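Local atomic coordinates of carboxymuconolactone decarboxylase family protein (Methanocaldococcus jannaschii, PDB entry 3D7I), a protein that probably acts as a peroxiredoxin-type oxidoreductase of the AhpD-like, carboxymuconolactone decarboxylase family and has been linked tentatively to oxygen detoxification. Residues 44-49 and 72-77; 51-56 and 84-89; 78-83 and 100-105. All coordinates share one frame; numbering follows the deposited sequence.

Contact 1 (44-49 and 72-77); sequences QKLIAI and LGITKE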
ATOM      1  N   GLN B  44     -14.711   8.455  15.284  1.00 23.43           N
ATOM      2  CA  GLN B  44     -14.610   7.558  14.160  1.00 22.86           C
ATOM      3  C   GLN B  44     -14.306   8.272  12.836  1.00 23.94           C
ATOM      4  O   GLN B  44     -13.560   7.748  12.034  1.00 22.91           O
ATOM      5  CB  GLN B  44     -15.879   6.732  14.015  1.00 24.01           C
ATOM      6  CG  GLN B  44     -16.090   5.732  15.097  1.00 22.72           C
ATOM      7  CD  GLN B  44     -17.295   4.881  14.821  1.00 23.02           C
ATOM      8  OE1 GLN B  44     -18.399   5.408  14.744  1.00 25.62           O
ATOM      9  NE2 GLN B  44     -17.095   3.561  14.682  1.00 24.23           N
ATOM     10  N   LYS B  45     -14.906   9.428  12.606  1.00 23.49           N
ATOM     11  CA  LYS B  45     -14.613  10.199  11.397  1.00 22.94           C
ATOM     12  C   LYS B  45     -13.175  10.725  11.379  1.00 23.73           C
ATOM     13  O   LYS B  45     -12.550  10.765  10.329  1.00 23.97           O
ATOM     14  CB  LYS B  45     -15.609  11.354  11.229  1.00 26.12           C
ATOM     15  CG  LYS B  45     -16.926  10.858  10.674  1.00 37.14           C
ATOM     16  CD  LYS B  45     -16.835  10.540   9.174  1.00 40.63           C
ATOM     17  CE  LYS B  45     -18.159   9.938   8.699  1.00 46.64           C
ATOM     18  NZ  LYS B  45     -18.165   9.570   7.251  1.00 41.05           N
ATOM     19  N   LEU B  46     -12.662  11.110  12.543  1.00 22.77           N
ATOM     20  CA  LEU B  46     -11.234  11.495  12.684  1.00 22.94           C
ATOM     21  C   LEU B  46     -10.306  10.332  12.342  1.00 20.00           C
ATOM     22  O   LEU B  46      -9.301  10.493  11.645  1.00 21.82           O
ATOM     23  CB  LEU B  46     -10.944  12.045  14.098  1.00 24.89           C
ATOM     24  CG  LEU B  46     -11.603  13.392  14.442  1.00 24.96           C
ATOM     25  CD1 LEU B  46     -11.471  13.715  15.931  1.00 25.24           C
ATOM     26  CD2 LEU B  46     -11.010  14.536  13.603  1.00 26.64           C
ATOM     27  N   ILE B  47     -10.674   9.132  12.792  1.00 20.74           N
ATOM     28  CA  ILE B  47      -9.964   7.926  12.428  1.00 21.62           C
ATOM     29  C   ILE B  47     -10.004   7.693  10.913  1.00 20.78           C
ATOM     30  O   ILE B  47      -8.988   7.369  10.302  1.00 21.91           O
ATOM     31  CB  ILE B  47     -10.528   6.710  13.200  1.00 22.08           C
ATOM     32  CG1 ILE B  47     -10.230   6.831  14.702  1.00 24.84           C
ATOM     33  CG2 ILE B  47      -9.957   5.365  12.659  1.00 22.38           C
ATOM     34  CD1 ILE B  47     -11.127   5.924  15.587  1.00 22.86           C
ATOM     35  N   ALA B  48     -11.187   7.883  10.314  1.00 21.87           N
ATOM     36  CA  ALA B  48     -11.344   7.700   8.869  1.00 21.24           C
ATOM     37  C   ALA B  48     -10.421   8.664   8.108  1.00 21.15           C
ATOM     38  O   ALA B  48      -9.777   8.279   7.139  1.00 23.10           O
ATOM     39  CB  ALA B  48     -12.829   7.881   8.448  1.00 21.67           C
ATOM     40  N   ILE B  49     -10.351   9.916   8.559  1.00 23.22           N
ATOM     41  CA  ILE B  49      -9.444  10.904   7.946  1.00 23.42           C
ATOM     42  C   ILE B  49      -8.022  10.408   8.011  1.00 22.45           C
ATOM     43  O   ILE B  49      -7.312  10.446   7.021  1.00 22.38           O
ATOM     44  CB  ILE B  49      -9.566  12.303   8.594  1.00 22.22           C
ATOM     45  CG1 ILE B  49     -10.927  12.935   8.292  1.00 26.05           C
ATOM     46  CG2 ILE B  49      -8.461  13.278   8.074  1.00 25.18           C
ATOM     47  CD1 ILE B  49     -11.290  14.059   9.248  1.00 25.14           C
ATOM     48  N   LEU B  72     -19.908  17.396  10.648  1.00 39.71           N
ATOM     49  CA  LEU B  72     -19.665  17.272  12.089  1.00 38.07           C
ATOM     50  C   LEU B  72     -19.079  18.518  12.752  1.00 34.95           C
ATOM     51  O   LEU B  72     -18.904  18.550  13.966  1.00 37.25           O
ATOM     52  CB  LEU B  72     -18.739  16.066  12.362  1.00 39.04           C
ATOM     53  CG  LEU B  72     -19.220  14.673  11.929  1.00 43.95           C
ATOM     54  CD1 LEU B  72     -19.040  14.452  10.423  1.00 50.69           C
ATOM     55  CD2 LEU B  72     -18.503  13.568  12.694  1.00 39.57           C
ATOM     56  N   GLY B  73     -18.732  19.541  11.987  1.00 31.62           N
ATOM     57  CA  GLY B  73     -18.090  20.708  12.594  1.00 31.33           C
ATOM     58  C   GLY B  73     -16.670  20.459  13.097  1.00 30.39           C
ATOM     59  O   GLY B  73     -16.159  21.186  13.966  1.00 31.58           O
ATOM     60  N   ILE B  74     -16.015  19.439  12.551  1.00 32.06           N
ATOM     61  CA  ILE B  74     -14.601  19.174  12.885  1.00 28.57           C
ATOM     62  C   ILE B  74     -13.752  20.379  12.416  1.00 29.16           C
ATOM     63  O   ILE B  74     -14.026  20.940  11.355  1.00 29.32           O
ATOM     64  CB  ILE B  74     -14.170  17.813  12.300  1.00 30.50           C
ATOM     65  CG1 ILE B  74     -14.734  16.681  13.189  1.00 27.84           C
ATOM     66  CG2 ILE B  74     -12.627  17.722  12.155  1.00 25.19           C
ATOM     67  CD1 ILE B  74     -14.656  15.273  12.610  1.00 30.38           C
ATOM     68  N   THR B  75     -12.775  20.814  13.218  1.00 27.36           N
ATOM     69  CA  THR B  75     -11.957  21.993  12.857  1.00 27.26           C
ATOM     70  C   THR B  75     -10.699  21.633  12.081  1.00 27.58           C
ATOM     71  O   THR B  75     -10.251  20.495  12.122  1.00 24.17           O
ATOM     72  CB  THR B  75     -11.505  22.815  14.071  1.00 29.19           C
ATOM     73  OG1 THR B  75     -10.677  22.022  14.910  1.00 28.81           O
ATOM     74  CG2 THR B  75     -12.773  23.417  14.899  1.00 28.98           C
ATOM     75  N   LYS B  76     -10.095  22.615  11.416  1.00 26.69           N
ATOM     76  CA  LYS B  76      -8.813  22.356  10.760  1.00 24.94           C
ATOM     77  C   LYS B  76      -7.745  22.009  11.805  1.00 24.97           C
ATOM     78  O   LYS B  76      -6.892  21.158  11.532  1.00 24.26           O
ATOM     79  CB  LYS B  76      -8.360  23.536   9.902  1.00 25.92           C
ATOM     80  CG  LYS B  76      -9.217  23.795   8.662  1.00 25.04           C
ATOM     81  CD  LYS B  76      -8.515  24.794   7.733  1.00 27.40           C
ATOM     82  CE  LYS B  76      -9.130  24.806   6.337  1.00 30.74           C
ATOM     83  NZ  LYS B  76      -8.217  25.482   5.359  1.00 29.47           N
ATOM     84  N   GLU B  77      -7.823  22.606  13.008  1.00 23.62           N
ATOM     85  CA  GLU B  77      -6.892  22.274  14.093  1.00 27.19           C
ATOM     86  C   GLU B  77      -7.014  20.802  14.531  1.00 22.94           C
ATOM     87  O   GLU B  77      -6.019  20.133  14.777  1.00 25.59           O
ATOM     88  CB  GLU B  77      -7.115  23.179  15.314  1.00 28.02           C
ATOM     89  CG  GLU B  77      -6.033  23.003  16.394  1.00 35.01           C
ATOM     90  CD  GLU B  77      -6.237  23.922  17.603  1.00 37.01           C
ATOM     91  OE1 GLU B  77      -7.416  24.208  17.956  1.00 52.64           O
ATOM     92  OE2 GLU B  77      -5.208  24.352  18.181  1.00 48.87           O
TER

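Contact 2 (51-56 and 84-89); sequences IVASRC and RVVLLT. With SO4 (sulfate ion), chain E.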
ATOM      1  N   ILE B  51      -6.856   7.342   8.250  1.00 21.97           N
ATOM      2  CA  ILE B  51      -6.625   6.204   7.397  1.00 23.22           C
ATOM      3  C   ILE B  51      -6.495   6.635   5.949  1.00 20.30           C
ATOM      4  O   ILE B  51      -5.575   6.220   5.259  1.00 22.58           O
ATOM      5  CB  ILE B  51      -7.731   5.131   7.539  1.00 23.33           C
ATOM      6  CG1 ILE B  51      -7.661   4.477   8.934  1.00 25.36           C
ATOM      7  CG2 ILE B  51      -7.617   4.049   6.436  1.00 25.70           C
ATOM      8  CD1 ILE B  51      -8.859   3.626   9.323  1.00 23.40           C
ATOM      9  N   VAL B  52      -7.444   7.428   5.471  1.00 22.13           N
ATOM     10  CA  VAL B  52      -7.439   7.886   4.074  0.50 22.96           C
ATOM     11  C   VAL B  52      -6.211   8.758   3.790  1.00 22.59           C
ATOM     12  O   VAL B  52      -5.570   8.656   2.730  1.00 23.85           O
ATOM     13  CB  VAL B  52      -8.726   8.667   3.763  0.50 23.96           C
ATOM     14  CG1 VAL B  52      -8.705   9.204   2.329  0.50 22.52           C
ATOM     15  CG2 VAL B  52      -9.970   7.763   3.973  0.50 24.56           C
ATOM     16  N   ALA B  53      -5.861   9.611   4.760  1.00 21.97           N
ATOM     17  CA  ALA B  53      -4.705  10.485   4.582  1.00 22.83           C
ATOM     18  C   ALA B  53      -3.396   9.715   4.565  1.00 24.96           C
ATOM     19  O   ALA B  53      -2.403  10.234   4.059  1.00 27.05           O
ATOM     20  CB  ALA B  53      -4.662  11.614   5.637  1.00 22.19           C
ATOM     21  N   SER B  54      -3.371   8.497   5.110  1.00 23.44           N
ATOM     22  CA  SER B  54      -2.174   7.678   5.148  0.50 24.03           C
ATOM     23  C   SER B  54      -1.860   7.101   3.768  1.00 28.22           C
ATOM     24  O   SER B  54      -0.757   6.623   3.544  1.00 29.44           O
ATOM     25  CB  SER B  54      -2.278   6.560   6.201  0.50 24.46           C
ATOM     26  OG  SER B  54      -3.167   5.501   5.843  0.50 17.33           O
ATOM     27  N   ARG B  55      -2.847   7.164   2.873  1.00 27.88           N
ATOM     28  CA  ARG B  55      -2.759   6.650   1.498  1.00 36.49           C
ATOM     29  C   ARG B  55      -2.713   7.797   0.475  1.00 42.51           C
ATOM     30  O   ARG B  55      -2.611   8.966   0.856  1.00 42.98           O
ATOM     31  CB  ARG B  55      -3.945   5.721   1.256  1.00 36.62           C
ATOM     32  CG  ARG B  55      -4.010   4.645   2.335  1.00 36.07           C
ATOM     33  CD  ARG B  55      -4.838   3.455   1.955  1.00 46.03           C
ATOM     34  NE  ARG B  55      -6.247   3.812   1.941  1.00 47.58           N
ATOM     35  CZ  ARG B  55      -7.229   3.142   2.546  1.00 48.31           C
ATOM     36  NH1 ARG B  55      -6.992   2.032   3.257  1.00 41.50           N
ATOM     37  NH2 ARG B  55      -8.463   3.611   2.435  1.00 45.55           N
ATOM     38  N   CYS B  56      -2.765   7.493  -0.823  1.00 47.81           N
ATOM     39  CA  CYS B  56      -2.452   8.532  -1.829  1.00 53.06           C
ATOM     40  C   CYS B  56      -3.661   9.196  -2.473  1.00 53.53           C
ATOM     41  O   CYS B  56      -3.503  10.126  -3.267  1.00 55.63           O
ATOM     42  CB  CYS B  56      -1.547   7.979  -2.941  1.00 54.41           C
ATOM     43  SG  CYS B  56      -0.111   7.051  -2.357  1.00 70.70           S
ATOM     44  N   ARG B  84      -0.679  14.783  12.422  1.00 20.31           N
ATOM     45  CA  ARG B  84       0.537  14.499  13.209  1.00 21.39           C
ATOM     46  C   ARG B  84       0.751  12.993  13.319  1.00 20.18           C
ATOM     47  O   ARG B  84       1.840  12.457  13.123  1.00 19.30           O
ATOM     48  CB  ARG B  84       0.420  15.135  14.596  1.00 22.29           C
ATOM     49  CG  ARG B  84       0.397  16.646  14.592  1.00 22.30           C
ATOM     50  CD  ARG B  84       0.020  17.208  15.947  1.00 28.97           C
ATOM     51  NE  ARG B  84       1.176  17.512  16.741  1.00 33.52           N
ATOM     52  CZ  ARG B  84       1.750  18.712  16.852  1.00 23.68           C
ATOM     53  NH1 ARG B  84       1.317  19.794  16.226  1.00 32.40           N
ATOM     54  NH2 ARG B  84       2.787  18.819  17.608  1.00 24.82           N
ATOM     55  N   VAL B  85      -0.341  12.282  13.561  1.00 19.60           N
ATOM     56  CA  VAL B  85      -0.310  10.819  13.622  1.00 20.32           C
ATOM     57  C   VAL B  85      -0.017  10.187  12.263  1.00 20.03           C
ATOM     58  O   VAL B  85       0.737   9.228  12.185  1.00 20.48           O
ATOM     59  CB  VAL B  85      -1.616  10.247  14.222  1.00 21.39           C
ATOM     60  CG1 VAL B  85      -1.487   8.705  14.446  1.00 22.27           C
ATOM     61  CG2 VAL B  85      -1.946  10.953  15.560  1.00 22.62           C
ATOM     62  N   VAL B  86      -0.594  10.724  11.181  1.00 19.59           N
ATOM     63  CA  VAL B  86      -0.215  10.295   9.833  1.00 19.33           C
ATOM     64  C   VAL B  86       1.288  10.395   9.598  1.00 19.40           C
ATOM     65  O   VAL B  86       1.871   9.479   9.048  1.00 20.61           O
ATOM     66  CB  VAL B  86      -0.998  11.077   8.745  1.00 19.39           C
ATOM     67  CG1 VAL B  86      -0.515  10.738   7.343  1.00 17.94           C
ATOM     68  CG2 VAL B  86      -2.502  10.761   8.887  1.00 21.42           C
ATOM     69  N   LEU B  87       1.919  11.501   9.994  1.00 19.33           N
ATOM     70  CA  LEU B  87       3.363  11.630   9.839  1.00 19.79           C
ATOM     71  C   LEU B  87       4.090  10.485  10.532  1.00 18.98           C
ATOM     72  O   LEU B  87       4.940   9.845   9.947  1.00 20.03           O
ATOM     73  CB  LEU B  87       3.852  12.960  10.415  1.00 21.20           C
ATOM     74  CG  LEU B  87       5.356  13.183  10.512  1.00 21.99           C
ATOM     75  CD1 LEU B  87       6.007  13.139   9.148  1.00 24.06           C
ATOM     76  CD2 LEU B  87       5.601  14.549  11.215  1.00 20.62           C
ATOM     77  N   LEU B  88       3.748  10.233  11.785  1.00 20.94           N
ATOM     78  CA  LEU B  88       4.462   9.215  12.563  1.00 21.06           C
ATOM     79  C   LEU B  88       4.269   7.815  12.013  1.00 21.01           C
ATOM     80  O   LEU B  88       5.194   7.020  12.024  1.00 22.38           O
ATOM     81  CB  LEU B  88       3.970   9.249  14.011  1.00 23.55           C
ATOM     82  CG  LEU B  88       4.753   8.433  15.040  1.00 25.01           C
ATOM     83  CD1 LEU B  88       6.171   8.872  15.226  1.00 30.38           C
ATOM     84  CD2 LEU B  88       3.992   8.577  16.365  1.00 27.84           C
ATOM     85  N   THR B  89       3.043   7.523  11.573  1.00 21.25           N
ATOM     86  CA  THR B  89       2.695   6.188  11.075  1.00 21.88           C
ATOM     87  C   THR B  89       3.065   5.931   9.616  1.00 22.77           C
ATOM     88  O   THR B  89       3.205   4.789   9.192  1.00 23.28           O
ATOM     89  CB  THR B  89       1.203   5.909  11.257  1.00 21.84           C
ATOM     90  OG1 THR B  89       0.443   6.844  10.485  1.00 22.90           O
ATOM     91  CG2 THR B  89       0.840   5.941  12.703  1.00 25.52           C
TER
HETATM   92  S   SO4 E 106       3.464  22.601  17.778  1.00 37.84           S
HETATM   93  O1  SO4 E 106       3.930  21.824  16.682  1.00 40.55           O
HETATM   94  O2  SO4 E 106       3.567  21.800  18.993  1.00 52.87           O
HETATM   95  O3  SO4 E 106       4.256  23.840  17.945  1.00 41.65           O
HETATM   96  O4  SO4 E 106       2.086  22.967  17.486  1.00 50.95           O

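Contact 3 (78-83 and 100-105); sequences EIADVL and KILEKL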
ATOM      1  N   GLU B  78      -8.235  20.294  14.613  1.00 24.57           N
ATOM      2  CA  GLU B  78      -8.437  18.880  14.920  1.00 24.63           C
ATOM      3  C   GLU B  78      -7.884  17.976  13.808  1.00 24.30           C
ATOM      4  O   GLU B  78      -7.239  16.962  14.084  1.00 23.45           O
ATOM      5  CB  GLU B  78      -9.910  18.568  15.155  1.00 25.09           C
ATOM      6  CG  GLU B  78     -10.450  19.179  16.433  1.00 28.85           C
ATOM      7  CD  GLU B  78     -11.969  19.063  16.592  1.00 30.84           C
ATOM      8  OE1 GLU B  78     -12.732  19.070  15.593  1.00 33.27           O
ATOM      9  OE2 GLU B  78     -12.404  18.954  17.751  1.00 33.37           O
ATOM     10  N   ILE B  79      -8.148  18.347  12.559  1.00 24.49           N
ATOM     11  CA  ILE B  79      -7.577  17.601  11.428  1.00 23.04           C
ATOM     12  C   ILE B  79      -6.043  17.615  11.447  1.00 21.63           C
ATOM     13  O   ILE B  79      -5.399  16.585  11.242  1.00 21.32           O
ATOM     14  CB  ILE B  79      -8.153  18.051  10.042  1.00 22.33           C
ATOM     15  CG1 ILE B  79      -9.670  17.839   9.993  1.00 25.20           C
ATOM     16  CG2 ILE B  79      -7.521  17.230   8.910  1.00 21.31           C
ATOM     17  CD1 ILE B  79     -10.328  18.499   8.813  1.00 24.12           C
ATOM     18  N   ALA B  80      -5.446  18.755  11.766  1.00 22.41           N
ATOM     19  CA  ALA B  80      -4.009  18.835  11.839  1.00 20.30           C
ATOM     20  C   ALA B  80      -3.455  17.864  12.883  1.00 21.42           C
ATOM     21  O   ALA B  80      -2.437  17.232  12.662  1.00 20.43           O
ATOM     22  CB  ALA B  80      -3.562  20.257  12.118  1.00 22.66           C
ATOM     23  N   ASP B  81      -4.158  17.699  14.003  1.00 20.93           N
ATOM     24  CA  ASP B  81      -3.732  16.723  15.017  1.00 20.26           C
ATOM     25  C   ASP B  81      -3.814  15.284  14.521  1.00 22.81           C
ATOM     26  O   ASP B  81      -2.997  14.454  14.897  1.00 22.27           O
ATOM     27  CB  ASP B  81      -4.556  16.847  16.295  1.00 20.14           C
ATOM     28  CG  ASP B  81      -4.167  18.043  17.169  1.00 23.19           C
ATOM     29  OD1 ASP B  81      -3.060  18.620  17.027  1.00 25.42           O
ATOM     30  OD2 ASP B  81      -4.983  18.356  18.053  1.00 28.27           O
ATOM     31  N   VAL B  82      -4.811  14.983  13.682  1.00 21.25           N
ATOM     32  CA  VAL B  82      -4.865  13.703  12.996  1.00 22.27           C
ATOM     33  C   VAL B  82      -3.620  13.529  12.106  1.00 20.03           C
ATOM     34  O   VAL B  82      -2.963  12.465  12.120  1.00 19.50           O
ATOM     35  CB  VAL B  82      -6.157  13.564  12.152  1.00 20.90           C
ATOM     36  CG1 VAL B  82      -6.142  12.272  11.329  1.00 22.88           C
ATOM     37  CG2 VAL B  82      -7.439  13.692  13.047  1.00 20.83           C
ATOM     38  N   LEU B  83      -3.244  14.591  11.401  1.00 20.16           N
ATOM     39  CA  LEU B  83      -2.130  14.528  10.460  1.00 19.84           C
ATOM     40  C   LEU B  83      -0.780  14.334  11.166  1.00 18.54           C
ATOM     41  O   LEU B  83       0.137  13.714  10.611  1.00 19.11           O
ATOM     42  CB  LEU B  83      -2.126  15.744   9.563  1.00 20.98           C
ATOM     43  CG  LEU B  83      -3.373  15.901   8.686  1.00 20.66           C
ATOM     44  CD1 LEU B  83      -3.153  17.008   7.653  1.00 21.28           C
ATOM     45  CD2 LEU B  83      -3.755  14.554   7.989  1.00 22.33           C
ATOM     46  N   LYS B 100      -1.210  20.073   2.854  1.00 20.17           N
ATOM     47  CA  LYS B 100      -1.515  20.985   1.742  1.00 20.82           C
ATOM     48  C   LYS B 100      -2.998  21.012   1.372  1.00 21.61           C
ATOM     49  O   LYS B 100      -3.571  22.081   1.097  1.00 22.41           O
ATOM     50  CB  LYS B 100      -0.660  20.631   0.523  1.00 19.98           C
ATOM     51  CG  LYS B 100      -0.929  21.520  -0.703  1.00 23.11           C
ATOM     52  N   ILE B 101      -3.612  19.840   1.357  1.00 22.47           N
ATOM     53  CA  ILE B 101      -5.040  19.710   1.121  1.00 23.27           C
ATOM     54  C   ILE B 101      -5.832  20.429   2.228  1.00 24.13           C
ATOM     55  O   ILE B 101      -6.769  21.186   1.935  1.00 23.84           O
ATOM     56  CB  ILE B 101      -5.471  18.235   1.030  1.00 22.91           C
ATOM     57  CG1 ILE B 101      -4.845  17.544  -0.196  1.00 22.73           C
ATOM     58  CG2 ILE B 101      -6.998  18.108   0.987  1.00 21.99           C
ATOM     59  CD1 ILE B 101      -4.979  16.011  -0.177  1.00 25.00           C
ATOM     60  N   LEU B 102      -5.439  20.219   3.481  1.00 21.64           N
ATOM     61  CA  LEU B 102      -6.102  20.863   4.624  1.00 23.29           C
ATOM     62  C   LEU B 102      -6.020  22.373   4.517  1.00 23.75           C
ATOM     63  O   LEU B 102      -7.014  23.074   4.769  1.00 22.26           O
ATOM     64  CB  LEU B 102      -5.479  20.402   5.955  1.00 22.94           C
ATOM     65  CG  LEU B 102      -6.057  21.011   7.240  1.00 23.09           C
ATOM     66  CD1 LEU B 102      -7.577  20.745   7.378  1.00 23.78           C
ATOM     67  CD2 LEU B 102      -5.302  20.430   8.411  1.00 22.66           C
ATOM     68  N   GLU B 103      -4.837  22.868   4.153  1.00 22.09           N
ATOM     69  CA  GLU B 103      -4.587  24.295   4.007  1.00 27.09           C
ATOM     70  C   GLU B 103      -5.511  24.915   2.963  1.00 25.97           C
ATOM     71  O   GLU B 103      -6.031  26.008   3.166  1.00 27.53           O
ATOM     72  CB  GLU B 103      -3.136  24.539   3.606  1.00 27.36           C
ATOM     73  CG  GLU B 103      -2.139  24.233   4.713  1.00 34.71           C
ATOM     74  CD  GLU B 103      -0.697  24.028   4.211  1.00 36.54           C
ATOM     75  OE1 GLU B 103      -0.393  24.384   3.044  1.00 45.78           O
ATOM     76  OE2 GLU B 103       0.132  23.526   5.015  1.00 44.93           O
ATOM     77  N   LYS B 104      -5.719  24.216   1.857  1.00 25.11           N
ATOM     78  CA  LYS B 104      -6.514  24.749   0.736  1.00 28.56           C
ATOM     79  C   LYS B 104      -8.030  24.646   0.980  1.00 31.51           C
ATOM     80  O   LYS B 104      -8.834  25.247   0.253  1.00 33.51           O
ATOM     81  CB  LYS B 104      -6.136  24.043  -0.577  1.00 29.59           C
ATOM     82  CG  LYS B 104      -4.724  24.331  -1.075  1.00 32.01           C
ATOM     83  N   LEU B 105      -8.428  23.911   2.005  1.00 31.51           N
ATOM     84  CA  LEU B 105      -9.845  23.720   2.286  1.00 35.23           C
ATOM     85  C   LEU B 105     -10.497  24.971   2.854  1.00 36.78           C
ATOM     86  O   LEU B 105      -9.865  25.757   3.561  1.00 36.92           O
ATOM     87  CB  LEU B 105     -10.062  22.537   3.231  1.00 34.06           C
ATOM     88  CG  LEU B 105     -10.203  21.205   2.513  1.00 34.04           C
ATOM     89  CD1 LEU B 105     -10.528  20.138   3.527  1.00 34.11           C
ATOM     90  CD2 LEU B 105     -11.286  21.293   1.442  1.00 38.61           C
ATOM     91  OXT LEU B 105     -11.685  25.203   2.592  1.00 40.57           O
TER

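Contact 1 (44-49 and 72-77)
L72 lays the methyl CD2 across the side chain of K45, the two crossing at about a right angle, with CD2 3.7 Å from K45 CG. This is contact with the aliphatic root of a lysine. K45 starts out toward L72 but bends at its second torsion (chi2 -75°), which carries the rest of the chain and its ammonium group away, so that only methylene carbon is offered to the leucine.

G73 follows with a positive phi of 70°, a conformation glycine adopts with little strain. Here helix 58-72 ends and the chain turns toward the start of helix 76-90. In this all-helical, AhpD-like subunit the short link between two helices packs on a third, helix 41-53, through L72 and, within the turn itself, I74.

I74 has its CG1 branch beside the backbone N (chi1 -77°), which sends CD1 over L46, 3.9 Å from L46 CD2 and also close to L46 CG. The other branch, through CG2, reaches the same methyl at 3.9 Å, so L46 CD2 sits against both arms of the isoleucine. I74 CD1 also approaches K45 CB at a looser 4.3 Å, so the isoleucine borders the lysine side chain that L72 touches. A68 and I79 add to the cover of I74 from the adjoining helices.

T75 takes the N-cap position of helix 76-90. Its OG1 caps a backbone N just inside that helix, while the carboxylate of E78 accepts from the backbone N of T75, the reciprocal pattern of a capping box. K76 donates from NZ to the carbonyl oxygen of L102 and to O of the terminal carboxylate of L105, and E77 packs on K37 of the second subunit.

Contact 2 (51-56 and 84-89)
S54 and V86 bring their backbones to 5.7 Å between CA atoms, where segment 51-56 runs up against helix 76-90. The side chains on the facing surfaces here are small: alanine, serine and valine. V86 does the touching with both of its methyls. CG1, anti to the backbone N (chi1 174°), lies 3.8 Å from the carbonyl oxygen of A53 and near CA of S54, while CG2 meets A53 CB at 4.0 Å. The valine thus straddles the turn at A53, one branch on its backbone and one on its methyl. A94 and A98 of helix 92-104 back up V86 and A53 respectively.

One turn further along, T89 folds its hydroxyl back on its own helix: OG1 donates to V85 O over 2.9 Å, tilted 31° from the carbonyl plane, and T89 N shares the same acceptor.

R84 leads elsewhere. Its chain bends at chi3 (94°), and the guanidinium meets a sulfate, probably from the crystallisation liquor, edge-on with the sulfur in its plane. NH1 and NH2 both make weak bonds to O1, each 3.3 Å long. Backbone N atoms of D21 and L22 of the fourth subunit bind the same ion, and NH2 also donates to T32 O of the second subunit.

The contact itself is apolar, with no hydrogen bond across it; the sulfate indicates only that the guanidinium, at a subunit boundary, can attract an anion, and need not reflect a natural ligand.

Contact 3 (78-83 and 100-105)
L102 meets one flat group among its partners, the peptide between I79 and A80: its methyl CD2 stands over one face, 3.8 Å from A80 N. No aromatic ring joins in; the rest is aliphatic carbon against aliphatic carbon. With CG anti to its backbone N (chi1 179°), L102 reaches toward helix 76-90, and both its methyls rest on I79. CD1 lies 3.8 Å from I79 CD1 and equally near I79 CB and CG2, while CD2 is 3.9 Å from I79 CG2. CD2 also meets A80 CB and L83 CD1, each at 4.1 Å, the second of them one turn on from I79. A single leucine is therefore lodged among three residues of the facing helix. Replaced by an alanine, L102 would lose CG and both methyls, which would probably open a gap facing I79, A80 and L83 and leave the two helices less firmly held together.

The geometry is that of an antiparallel helical hairpin: the segments of helices 76-90 and 92-104 run at 175° to each other, their axes 10.8 Å apart at the closest. A80 also packs on Y19 of the fourth subunit, whereas the carboxylate of D81 accepts bonds from backbone N atoms of K37, T38 and L39 of the second. Within the chain, I79 rests on M65 of helix 58-72 and on I49 of helix 41-53, so the hairpin is covered by both of those helices.

Helix 76-90 and the residues leading into it run through all three contacts, as 72-77, 78-83 and 84-89 in unbroken succession. Contacts 1 and 2, with centres 13 Å apart, join this stretch to successive parts of the chain around helix 41-53 and interleave in sequence. Contact 3 opens after contact 1 has closed, alternates with contact 2 and adds helix 92-104; its centre lies about 10 Å from that of contact 1 and about 11 Å from that of contact 2. A53 CB and L83 CD2 are 3.9 Å apart, so contacts 2 and 3 touch directly. Helix 76-90 is thus the shared element in a subunit without strands, and all three contacts also reach the second subunit.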